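Local atomic coordinates of KLLA0F20702p (Kluyveromyces lactis, PDB entry 5Y5A), a protein that probably serves as the Est1 subunit of yeast telomerase, helping to recruit the enzyme to telomeres by binding Cdc13. Residues Gln9-Gly14 / Met46-Gln51; His341-Leu346 / Leu395-Lys400; Asp348-Arg353 / Phe399-His404. All coordinates share one frame; numbering follows the deposited sequence.

From the N terminus, contact 1 comes first: it closes a loop of 31 residues that brings helix 33-53 against helix 7-21, and it is complete long before the other two begin. Its centre lies about 52 Å from that of contact 2 and about 54 Å from that of contact 3, on the opposite side of the chain's centre. Contacts 2 and 3 both join helix 339-379 to helix 385-410. Their loops overlap in a staggered way, because 348-353 follows 341-346 just as 399-404 follows 395-400. Their centres are about 8 Å apart, they share Phe399 and Lys400, and Leu346 packs against Phe401, making one continuous seam within the Est1 DNA/RNA binding domain.

Contact 1. Residues Gln9-Gly14 / Met46-Gln51; sequences QETFSG and MQMLLQ
Met48 bridges the gap between the helices 7-21 and 33-53, touching Thr11 with its methyl end and Phe12 with its sulfur. The nearest CA atoms of the two segments, those of Thr11 and Met48, are 11.1 Å apart, so the contact is made by side chains, chiefly the long thioether. Its CB leaves the backbone in the direction of helix 7-21, and CG stands anti to the carbonyl carbon (chi1 -62°). CB and CG meet nothing of 9-14 and act as a spacer; the extended torsions beyond them keep the chain straight and carry SD to the CE1-CZ side of the Phe12 ring. There SD lies 3.7 Å from Phe12 CE1 and 4.1 Å from Phe12 CZ. This is a Met-aromatic contact, although an oblique one: the sulfur is 4.9 Å from the ring centroid and 65° off the ring normal. Beyond it, CE ends against Thr11 CG2 at 3.8 Å, methyl to methyl, the two side chains reaching tip to tip, whereas Phe12 and Met48 run past each other in opposite directions.

In Thr11, OG1 lies beside the backbone N (chi1 -54°) and hydrogen-bonds Asp7 O one turn earlier, which leaves CG2 anti to that nitrogen and pointing at Met48. The Phe12 ring is held from other sides too, edge-to-face with Phe15 and against Leu84 and Thr85 of helix 78-105, while Met48 also rests on Ile81 of that helix. With no hydrogen bond crossing between 9-14 and 46-51, their contact probably rests on dispersion, with the polarisable sulfur beside the aromatic ring; the Thr11 hydroxyl, bonded within its own helix, takes no part across it.

Contact 2. Residues His341-Leu346 / Leu395-Lys400; sequences HFQTLL and LEFIFK
Gln343 and Lys400 each start with CG anti to the backbone N and continue extended, so two long side chains reach out of their helices and meet between them. They cross at about a right angle. Lys400 NZ gives a weak hydrogen bond to Gln343 OE1 at 3.3 Å, the single polar link between 341-346 and 395-400.

The other end of the same amide serves Phe397. A chi3 of 90° turns the Gln343 amide until its plane lies only 8° from that of the Phe397 ring, and NE2 comes up at the ring edge, near the ring plane, 3.5 Å from Phe397 CE1 and 3.7 Å from Phe397 CD1. The contact is therefore one of flat groups meeting side by side, not an N-H directed at the pi face. Gln343 and Phe397 slide past each other in opposite directions; the amide lies beside the ring and its oxygen faces Lys400 NZ.

The backbones remain well apart, with Gln343 CA and Phe397 CA 10.1 Å from each other. Leu320 of helix 318-325 packs on both of these side chains, and the Phe397 ring also meets that of His324. Lys400 lies on the exposed side. This is helix-helix packing with a buried aromatic at the base, a glutamine between and an exposed lysine, set in the all-helical region of the Est1 DNA/RNA binding domain, a family of the TPR clan.

Contact 3. Residues Asp348-Arg353 / Phe399-His404; sequences DKIEIR and FKFFTH
The helical segments 348-353 and 399-404 run almost parallel, their axes 14° apart and 11.6 Å from each other at the closest point, with Glu351 and His404 the nearest pair of residues by CA position.

Ile350 meets the second segment with both of its branches. Its CG1 is anti to the carbonyl carbon (chi1 -69°), which brings CD1 obliquely to the Phe401 ring, 3.6 Å from Phe401 CE1 and 3.9 Å from Phe401 CZ, the two side chains crossing at about a right angle. The other branch, CG2, lies 3.9 Å from His404 CD2, obliquely to the imidazole. Elsewhere on that ring, Glu351 OE1 comes up at the edge, close to the ring plane and 3.9 Å from His404 CE1, its carboxylate turned steeply against the ring, and Glu351 CB lies 4.1 Å from His404 NE2. The imidazole thus has an aliphatic neighbour at CD2 and a carboxylate oxygen beside CE1.

Its NE2 hydrogen-bonds Phe347 O, and this tie across the two helices fixes the ring's rotation; the Phe347 ring meets it as well. The carboxylate nearby may help to stabilise a protonated imidazole, although no charge is seen. Within 399-404, Thr403 OG1 donates to Lys400 O at 3.0 Å, approaching from the same face of the carbonyl as His404 N, so one oxygen serves both donors.

Around this pairing, Ile350 continues onto Leu405 and Val409 farther along helix 385-410, and Phe401 packs on Leu368 from a later part of helix 339-379. Lys349 faces helix 306-315, where it bonds Asn309, while Phe402 and Thr403 lean on helix 447-462, so the interface is packed among these neighbouring helices.

Contact 1. Residues Gln9-Gly14 / Met46-Gln51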
loop_
_atom_site.group_PDB
_atom_site.type_symbol
_atom_site.label_atom_id
_atom_site.label_comp_id
_atom_site.label_asym_id
_atom_site.label_seq_id
_atom_site.Cartn_x
_atom_site.Cartn_y
_atom_site.Cartn_z
ATOM N N GLN A 9 17.202 24.389 10.823
ATOM C CA GLN A 9 17.659 23.876 9.539
ATOM C C GLN A 9 19.162 24.089 9.364
ATOM O O GLN A 9 19.859 23.247 8.797
ATOM C CB GLN A 9 16.897 24.554 8.401
ATOM C CG GLN A 9 17.320 24.115 7.011
ATOM C CD GLN A 9 16.736 22.775 6.614
ATOM O OE1 GLN A 9 15.526 22.559 6.709
ATOM N NE2 GLN A 9 17.593 21.866 6.164
ATOM N N GLU A 10 19.653 25.221 9.857
ATOM C CA GLU A 10 21.066 25.566 9.739
ATOM C C GLU A 10 21.943 24.600 10.520
ATOM O O GLU A 10 23.077 24.320 10.132
ATOM C CB GLU A 10 21.317 26.992 10.232
ATOM C CG GLU A 10 20.644 28.074 9.413
ATOM C CD GLU A 10 20.972 29.460 9.925
ATOM O OE1 GLU A 10 21.415 29.572 11.087
ATOM O OE2 GLU A 10 20.794 30.436 9.167
ATOM N N THR A 11 21.411 24.105 11.628
ATOM C CA THR A 11 22.163 23.225 12.508
ATOM C C THR A 11 22.415 21.873 11.851
ATOM O O THR A 11 23.519 21.335 11.925
ATOM C CB THR A 11 21.429 23.015 13.844
ATOM O OG1 THR A 11 21.139 24.288 14.434
ATOM C CG2 THR A 11 22.281 22.196 14.801
ATOM N N PHE A 12 21.393 21.330 11.198
ATOM C CA PHE A 12 21.504 20.004 10.602
ATOM C C PHE A 12 22.315 20.016 9.317
ATOM O O PHE A 12 22.993 19.041 8.997
ATOM C CB PHE A 12 20.119 19.413 10.353
ATOM C CG PHE A 12 19.602 18.624 11.511
ATOM C CD1 PHE A 12 18.923 19.246 12.544
ATOM C CD2 PHE A 12 19.832 17.262 11.589
ATOM C CE1 PHE A 12 18.462 18.521 13.626
ATOM C CE2 PHE A 12 19.374 16.529 12.667
ATOM C CZ PHE A 12 18.688 17.159 13.686
ATOM N N SER A 13 22.248 21.121 8.586
ATOM C CA SER A 13 23.107 21.302 7.428
ATOM C C SER A 13 24.565 21.214 7.868
ATOM O O SER A 13 25.403 20.632 7.179
ATOM C CB SER A 13 22.824 22.641 6.750
ATOM O OG SER A 13 23.815 22.939 5.784
ATOM N N GLY A 14 24.850 21.780 9.037
ATOM C CA GLY A 14 26.178 21.742 9.618
ATOM C C GLY A 14 26.630 20.344 9.993
ATOM O O GLY A 14 27.809 20.018 9.876
ATOM N N MET A 46 19.786 13.841 20.333
ATOM C CA MET A 46 19.068 13.219 21.442
ATOM C C MET A 46 18.601 14.285 22.419
ATOM O O MET A 46 17.547 14.163 23.041
ATOM C CB MET A 46 19.951 12.189 22.158
ATOM C CG MET A 46 20.026 10.833 21.457
ATOM S SD MET A 46 21.247 9.696 22.164
ATOM C CE MET A 46 21.088 8.279 21.075
ATOM N N GLN A 47 19.394 15.343 22.532
ATOM C CA GLN A 47 19.070 16.457 23.409
ATOM C C GLN A 47 17.964 17.344 22.846
ATOM O O GLN A 47 17.149 17.871 23.599
ATOM C CB GLN A 47 20.313 17.286 23.664
ATOM C CG GLN A 47 20.128 18.361 24.690
ATOM C CD GLN A 47 21.450 18.892 25.132
ATOM O OE1 GLN A 47 22.482 18.314 24.810
ATOM N NE2 GLN A 47 21.441 19.991 25.870
ATOM N N MET A 48 17.948 17.525 21.528
ATOM C CA MET A 48 16.864 18.257 20.887
ATOM C C MET A 48 15.562 17.515 21.112
ATOM O O MET A 48 14.537 18.117 21.437
ATOM C CB MET A 48 17.118 18.424 19.393
ATOM C CG MET A 48 18.364 19.220 19.062
ATOM S SD MET A 48 18.687 19.153 17.294
ATOM C CE MET A 48 20.263 19.990 17.195
ATOM N N LEU A 49 15.629 16.197 20.951
ATOM C CA LEU A 49 14.464 15.328 21.065
ATOM C C LEU A 49 13.930 15.281 22.491
ATOM O O LEU A 49 12.727 15.150 22.701
ATOM C CB LEU A 49 14.807 13.921 20.577
ATOM C CG LEU A 49 14.981 13.792 19.061
ATOM C CD1 LEU A 49 15.621 12.460 18.684
ATOM C CD2 LEU A 49 13.635 13.958 18.361
ATOM N N LEU A 50 14.826 15.387 23.465
ATOM C CA LEU A 50 14.426 15.467 24.861
ATOM C C LEU A 50 13.648 16.749 25.111
ATOM O O LEU A 50 12.541 16.712 25.650
ATOM C CB LEU A 50 15.639 15.408 25.785
ATOM C CG LEU A 50 16.153 14.034 26.207
ATOM C CD1 LEU A 50 17.350 14.199 27.122
ATOM C CD2 LEU A 50 15.058 13.243 26.899
ATOM N N GLN A 51 14.233 17.877 24.712
ATOM C CA GLN A 51 13.580 19.180 24.826
ATOM C C GLN A 51 12.244 19.191 24.094
ATOM O O GLN A 51 11.342 19.945 24.450
ATOM C CB GLN A 51 14.485 20.287 24.280
ATOM C CG GLN A 51 15.633 20.678 25.213
ATOM C CD GLN A 51 16.824 21.287 24.480
ATOM O OE1 GLN A 51 17.063 20.993 23.308
ATOM N NE2 GLN A 51 17.576 22.135 25.172
#

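Contact 2. Residues His341-Leu346 / Leu395-Lys400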
loop_
_atom_site.group_PDB
_atom_site.type_symbol
_atom_site.label_atom_id
_atom_site.label_comp_id
_atom_site.label_asym_id
_atom_site.label_seq_id
_atom_site.Cartn_x
_atom_site.Cartn_y
_atom_site.Cartn_z
ATOM N N HIS A 341 -0.909 -11.678 -25.333
ATOM C CA HIS A 341 -0.512 -12.894 -24.625
ATOM C C HIS A 341 -0.508 -12.717 -23.104
ATOM O O HIS A 341 -0.994 -13.586 -22.375
ATOM C CB HIS A 341 0.869 -13.346 -25.086
ATOM C CG HIS A 341 1.420 -14.505 -24.314
ATOM N ND1 HIS A 341 0.945 -15.792 -24.457
ATOM C CD2 HIS A 341 2.409 -14.571 -23.392
ATOM C CE1 HIS A 341 1.617 -16.598 -23.657
ATOM N NE2 HIS A 341 2.512 -15.883 -22.999
ATOM N N PHE A 342 0.049 -11.604 -22.626
ATOM C CA PHE A 342 0.068 -11.311 -21.192
ATOM C C PHE A 342 -1.332 -11.337 -20.588
ATOM O O PHE A 342 -1.548 -11.908 -19.524
ATOM C CB PHE A 342 0.715 -9.950 -20.922
ATOM C CG PHE A 342 2.199 -9.936 -21.139
ATOM C CD1 PHE A 342 2.995 -10.964 -20.651
ATOM C CD2 PHE A 342 2.800 -8.904 -21.841
ATOM C CE1 PHE A 342 4.366 -10.961 -20.847
ATOM C CE2 PHE A 342 4.174 -8.888 -22.042
ATOM C CZ PHE A 342 4.960 -9.921 -21.546
ATOM N N GLN A 343 -2.281 -10.722 -21.281
ATOM C CA GLN A 343 -3.632 -10.587 -20.773
ATOM C C GLN A 343 -4.364 -11.917 -20.768
ATOM O O GLN A 343 -5.060 -12.261 -19.801
ATOM C CB GLN A 343 -4.417 -9.578 -21.606
ATOM C CG GLN A 343 -5.897 -9.551 -21.260
ATOM C CD GLN A 343 -6.720 -8.820 -22.291
ATOM O OE1 GLN A 343 -7.202 -9.417 -23.256
ATOM N NE2 GLN A 343 -6.893 -7.526 -22.093
ATOM N N THR A 344 -4.217 -12.665 -21.853
ATOM C CA THR A 344 -4.939 -13.923 -21.967
ATOM C C THR A 344 -4.428 -14.908 -20.914
ATOM O O THR A 344 -5.209 -15.636 -20.305
ATOM C CB THR A 344 -4.821 -14.517 -23.389
ATOM O OG1 THR A 344 -3.446 -14.644 -23.750
ATOM C CG2 THR A 344 -5.491 -13.609 -24.405
ATOM N N LEU A 345 -3.125 -14.904 -20.666
ATOM C CA LEU A 345 -2.540 -15.853 -19.725
ATOM C C LEU A 345 -2.870 -15.441 -18.294
ATOM O O LEU A 345 -3.202 -16.286 -17.462
ATOM C CB LEU A 345 -1.026 -15.957 -19.923
ATOM C CG LEU A 345 -0.383 -17.297 -19.556
ATOM C CD1 LEU A 345 -1.129 -18.434 -20.226
ATOM C CD2 LEU A 345 1.070 -17.337 -19.964
ATOM N N LEU A 346 -2.768 -14.142 -18.014
ATOM C CA LEU A 346 -3.223 -13.584 -16.743
ATOM C C LEU A 346 -4.674 -13.975 -16.442
ATOM O O LEU A 346 -4.984 -14.436 -15.350
ATOM C CB LEU A 346 -3.120 -12.051 -16.747
ATOM C CG LEU A 346 -3.692 -11.377 -15.499
ATOM C CD1 LEU A 346 -2.808 -11.725 -14.317
ATOM C CD2 LEU A 346 -3.837 -9.858 -15.645
ATOM N N LEU A 395 -10.245 2.404 -18.645
ATOM C CA LEU A 395 -11.384 2.144 -17.778
ATOM C C LEU A 395 -12.130 0.896 -18.259
ATOM O O LEU A 395 -12.573 0.074 -17.455
ATOM C CB LEU A 395 -12.300 3.369 -17.751
ATOM C CG LEU A 395 -13.153 3.683 -16.520
ATOM C CD1 LEU A 395 -12.364 3.536 -15.235
ATOM C CD2 LEU A 395 -13.692 5.096 -16.650
ATOM N N GLU A 396 -12.234 0.748 -19.578
ATOM C CA GLU A 396 -12.847 -0.436 -20.171
ATOM C C GLU A 396 -12.091 -1.695 -19.774
ATOM O O GLU A 396 -12.709 -2.685 -19.387
ATOM C CB GLU A 396 -12.894 -0.325 -21.697
ATOM C CG GLU A 396 -13.956 0.623 -22.222
ATOM C CD GLU A 396 -13.885 0.800 -23.724
ATOM O OE1 GLU A 396 -13.004 0.175 -24.353
ATOM O OE2 GLU A 396 -14.708 1.565 -24.274
ATOM N N PHE A 397 -10.761 -1.654 -19.879
ATOM C CA PHE A 397 -9.932 -2.792 -19.497
ATOM C C PHE A 397 -10.121 -3.105 -18.021
ATOM O O PHE A 397 -10.198 -4.262 -17.623
ATOM C CB PHE A 397 -8.441 -2.533 -19.779
ATOM C CG PHE A 397 -7.535 -3.550 -19.143
ATOM C CD1 PHE A 397 -7.494 -4.855 -19.625
ATOM C CD2 PHE A 397 -6.756 -3.217 -18.045
ATOM C CE1 PHE A 397 -6.675 -5.817 -19.027
ATOM C CE2 PHE A 397 -5.936 -4.162 -17.440
ATOM C CZ PHE A 397 -5.894 -5.471 -17.931
ATOM N N ILE A 398 -10.178 -2.058 -17.207
ATOM C CA ILE A 398 -10.347 -2.248 -15.775
ATOM C C ILE A 398 -11.662 -2.971 -15.488
ATOM O O ILE A 398 -11.703 -3.925 -14.706
ATOM C CB ILE A 398 -10.279 -0.901 -15.028
ATOM C CG1 ILE A 398 -8.853 -0.348 -15.135
ATOM C CG2 ILE A 398 -10.664 -1.067 -13.568
ATOM C CD1 ILE A 398 -8.628 0.936 -14.420
ATOM N N PHE A 399 -12.738 -2.553 -16.149
ATOM C CA PHE A 399 -14.025 -3.190 -15.885
ATOM C C PHE A 399 -14.107 -4.575 -16.521
ATOM O O PHE A 399 -14.844 -5.435 -16.051
ATOM C CB PHE A 399 -15.168 -2.282 -16.339
ATOM C CG PHE A 399 -15.555 -1.279 -15.292
ATOM C CD1 PHE A 399 -14.831 -0.108 -15.136
ATOM C CD2 PHE A 399 -16.583 -1.548 -14.407
ATOM C CE1 PHE A 399 -15.165 0.811 -14.149
ATOM C CE2 PHE A 399 -16.918 -0.635 -13.410
ATOM C CZ PHE A 399 -16.212 0.545 -13.287
ATOM N N LYS A 400 -13.317 -4.799 -17.563
ATOM C CA LYS A 400 -13.159 -6.136 -18.108
ATOM C C LYS A 400 -12.579 -7.058 -17.027
ATOM O O LYS A 400 -13.037 -8.187 -16.842
ATOM C CB LYS A 400 -12.256 -6.108 -19.342
ATOM C CG LYS A 400 -12.092 -7.457 -20.004
ATOM C CD LYS A 400 -11.253 -7.365 -21.264
ATOM C CE LYS A 400 -11.143 -8.733 -21.924
ATOM N NZ LYS A 400 -10.410 -8.684 -23.219
#

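Contact 3. Residues Asp348-Arg353 / Phe399-His404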
loop_
_atom_site.group_PDB
_atom_site.type_symbol
_atom_site.label_atom_id
_atom_site.label_comp_id
_atom_site.label_asym_id
_atom_site.label_seq_id
_atom_site.Cartn_x
_atom_site.Cartn_y
_atom_site.Cartn_z
ATOM N N ASP A 348 -6.452 -16.320 -17.817
ATOM C CA ASP A 348 -6.563 -17.782 -17.716
ATOM C C ASP A 348 -6.098 -18.294 -16.353
ATOM O O ASP A 348 -6.759 -19.137 -15.745
ATOM C CB ASP A 348 -5.768 -18.474 -18.830
ATOM C CG ASP A 348 -6.482 -18.430 -20.179
ATOM O OD1 ASP A 348 -7.561 -17.797 -20.281
ATOM O OD2 ASP A 348 -5.959 -19.020 -21.146
ATOM N N LYS A 349 -4.960 -17.793 -15.875
ATOM C CA LYS A 349 -4.455 -18.186 -14.559
ATOM C C LYS A 349 -5.469 -17.804 -13.473
ATOM O O LYS A 349 -5.729 -18.574 -12.554
ATOM C CB LYS A 349 -3.097 -17.534 -14.272
ATOM C CG LYS A 349 -1.938 -18.062 -15.128
ATOM C CD LYS A 349 -1.796 -19.568 -14.992
ATOM C CE LYS A 349 -0.608 -20.091 -15.755
ATOM N NZ LYS A 349 -0.518 -21.580 -15.686
ATOM N N ILE A 350 -6.061 -16.625 -13.602
ATOM C CA ILE A 350 -7.060 -16.170 -12.634
ATOM C C ILE A 350 -8.270 -17.123 -12.611
ATOM O O ILE A 350 -8.754 -17.491 -11.545
ATOM C CB ILE A 350 -7.502 -14.723 -12.935
ATOM C CG1 ILE A 350 -6.351 -13.751 -12.650
ATOM C CG2 ILE A 350 -8.740 -14.326 -12.112
ATOM C CD1 ILE A 350 -6.669 -12.296 -12.979
ATOM N N GLU A 351 -8.717 -17.558 -13.783
ATOM C CA GLU A 351 -9.874 -18.448 -13.886
ATOM C C GLU A 351 -9.565 -19.850 -13.371
ATOM O O GLU A 351 -10.368 -20.459 -12.669
ATOM C CB GLU A 351 -10.354 -18.507 -15.340
ATOM C CG GLU A 351 -11.495 -19.452 -15.613
ATOM C CD GLU A 351 -12.091 -19.229 -16.992
ATOM O OE1 GLU A 351 -11.536 -18.407 -17.758
ATOM O OE2 GLU A 351 -13.117 -19.859 -17.305
ATOM N N ILE A 352 -8.379 -20.350 -13.699
ATOM C CA ILE A 352 -8.036 -21.740 -13.420
ATOM C C ILE A 352 -7.333 -21.920 -12.067
ATOM O O ILE A 352 -7.444 -22.974 -11.434
ATOM C CB ILE A 352 -7.138 -22.307 -14.558
ATOM C CG1 ILE A 352 -7.874 -22.222 -15.899
ATOM C CG2 ILE A 352 -6.697 -23.735 -14.278
ATOM C CD1 ILE A 352 -7.098 -22.796 -17.070
ATOM N N ARG A 353 -6.622 -20.891 -11.616
ATOM C CA ARG A 353 -5.711 -21.052 -10.481
ATOM C C ARG A 353 -5.966 -20.066 -9.344
ATOM O O ARG A 353 -5.047 -19.735 -8.598
ATOM C CB ARG A 353 -4.253 -20.901 -10.945
ATOM C CG ARG A 353 -3.842 -21.770 -12.141
ATOM C CD ARG A 353 -3.736 -23.237 -11.785
ATOM N NE ARG A 353 -3.405 -24.043 -12.959
ATOM C CZ ARG A 353 -3.123 -25.340 -12.920
ATOM N NH1 ARG A 353 -3.125 -25.993 -11.768
ATOM N NH2 ARG A 353 -2.840 -25.987 -14.039
ATOM N N PHE A 399 -12.738 -2.553 -16.149
ATOM C CA PHE A 399 -14.025 -3.190 -15.885
ATOM C C PHE A 399 -14.107 -4.575 -16.521
ATOM O O PHE A 399 -14.844 -5.435 -16.051
ATOM C CB PHE A 399 -15.168 -2.282 -16.339
ATOM C CG PHE A 399 -15.555 -1.279 -15.292
ATOM C CD1 PHE A 399 -14.831 -0.108 -15.136
ATOM C CD2 PHE A 399 -16.583 -1.548 -14.407
ATOM C CE1 PHE A 399 -15.165 0.811 -14.149
ATOM C CE2 PHE A 399 -16.918 -0.635 -13.410
ATOM C CZ PHE A 399 -16.212 0.545 -13.287
ATOM N N LYS A 400 -13.317 -4.799 -17.563
ATOM C CA LYS A 400 -13.159 -6.136 -18.108
ATOM C C LYS A 400 -12.579 -7.058 -17.027
ATOM O O LYS A 400 -13.037 -8.187 -16.842
ATOM C CB LYS A 400 -12.256 -6.108 -19.342
ATOM C CG LYS A 400 -12.092 -7.457 -20.004
ATOM C CD LYS A 400 -11.253 -7.365 -21.264
ATOM C CE LYS A 400 -11.143 -8.733 -21.924
ATOM N NZ LYS A 400 -10.410 -8.684 -23.219
ATOM N N PHE A 401 -11.574 -6.554 -16.311
ATOM C CA PHE A 401 -10.942 -7.281 -15.208
ATOM C C PHE A 401 -11.940 -7.567 -14.085
ATOM O O PHE A 401 -11.984 -8.680 -13.552
ATOM C CB PHE A 401 -9.756 -6.480 -14.662
ATOM C CG PHE A 401 -8.905 -7.237 -13.689
ATOM C CD1 PHE A 401 -7.864 -8.036 -14.135
ATOM C CD2 PHE A 401 -9.133 -7.137 -12.325
ATOM C CE1 PHE A 401 -7.064 -8.729 -13.241
ATOM C CE2 PHE A 401 -8.338 -7.833 -11.420
ATOM C CZ PHE A 401 -7.308 -8.627 -11.879
ATOM N N PHE A 402 -12.728 -6.548 -13.737
ATOM C CA PHE A 402 -13.819 -6.677 -12.765
ATOM C C PHE A 402 -14.775 -7.810 -13.127
ATOM O O PHE A 402 -15.010 -8.715 -12.332
ATOM C CB PHE A 402 -14.631 -5.377 -12.668
ATOM C CG PHE A 402 -13.944 -4.261 -11.929
ATOM C CD1 PHE A 402 -12.622 -4.367 -11.532
ATOM C CD2 PHE A 402 -14.638 -3.093 -11.632
ATOM C CE1 PHE A 402 -12.007 -3.338 -10.857
ATOM C CE2 PHE A 402 -14.026 -2.059 -10.958
ATOM C CZ PHE A 402 -12.704 -2.182 -10.569
ATOM N N THR A 403 -15.338 -7.753 -14.331
ATOM C CA THR A 403 -16.334 -8.741 -14.726
ATOM C C THR A 403 -15.722 -10.132 -14.816
ATOM O O THR A 403 -16.389 -11.129 -14.546
ATOM C CB THR A 403 -16.997 -8.379 -16.066
ATOM O OG1 THR A 403 -16.006 -8.329 -17.096
ATOM C CG2 THR A 403 -17.659 -7.030 -15.963
ATOM N N HIS A 404 -14.453 -10.204 -15.190
ATOM C CA HIS A 404 -13.753 -11.487 -15.184
ATOM C C HIS A 404 -13.647 -12.017 -13.746
ATOM O O HIS A 404 -13.966 -13.177 -13.482
ATOM C CB HIS A 404 -12.366 -11.355 -15.816
ATOM C CG HIS A 404 -11.670 -12.661 -16.015
ATOM N ND1 HIS A 404 -12.096 -13.601 -16.929
ATOM C CD2 HIS A 404 -10.575 -13.189 -15.417
ATOM C CE1 HIS A 404 -11.296 -14.651 -16.887
ATOM N NE2 HIS A 404 -10.362 -14.423 -15.979
#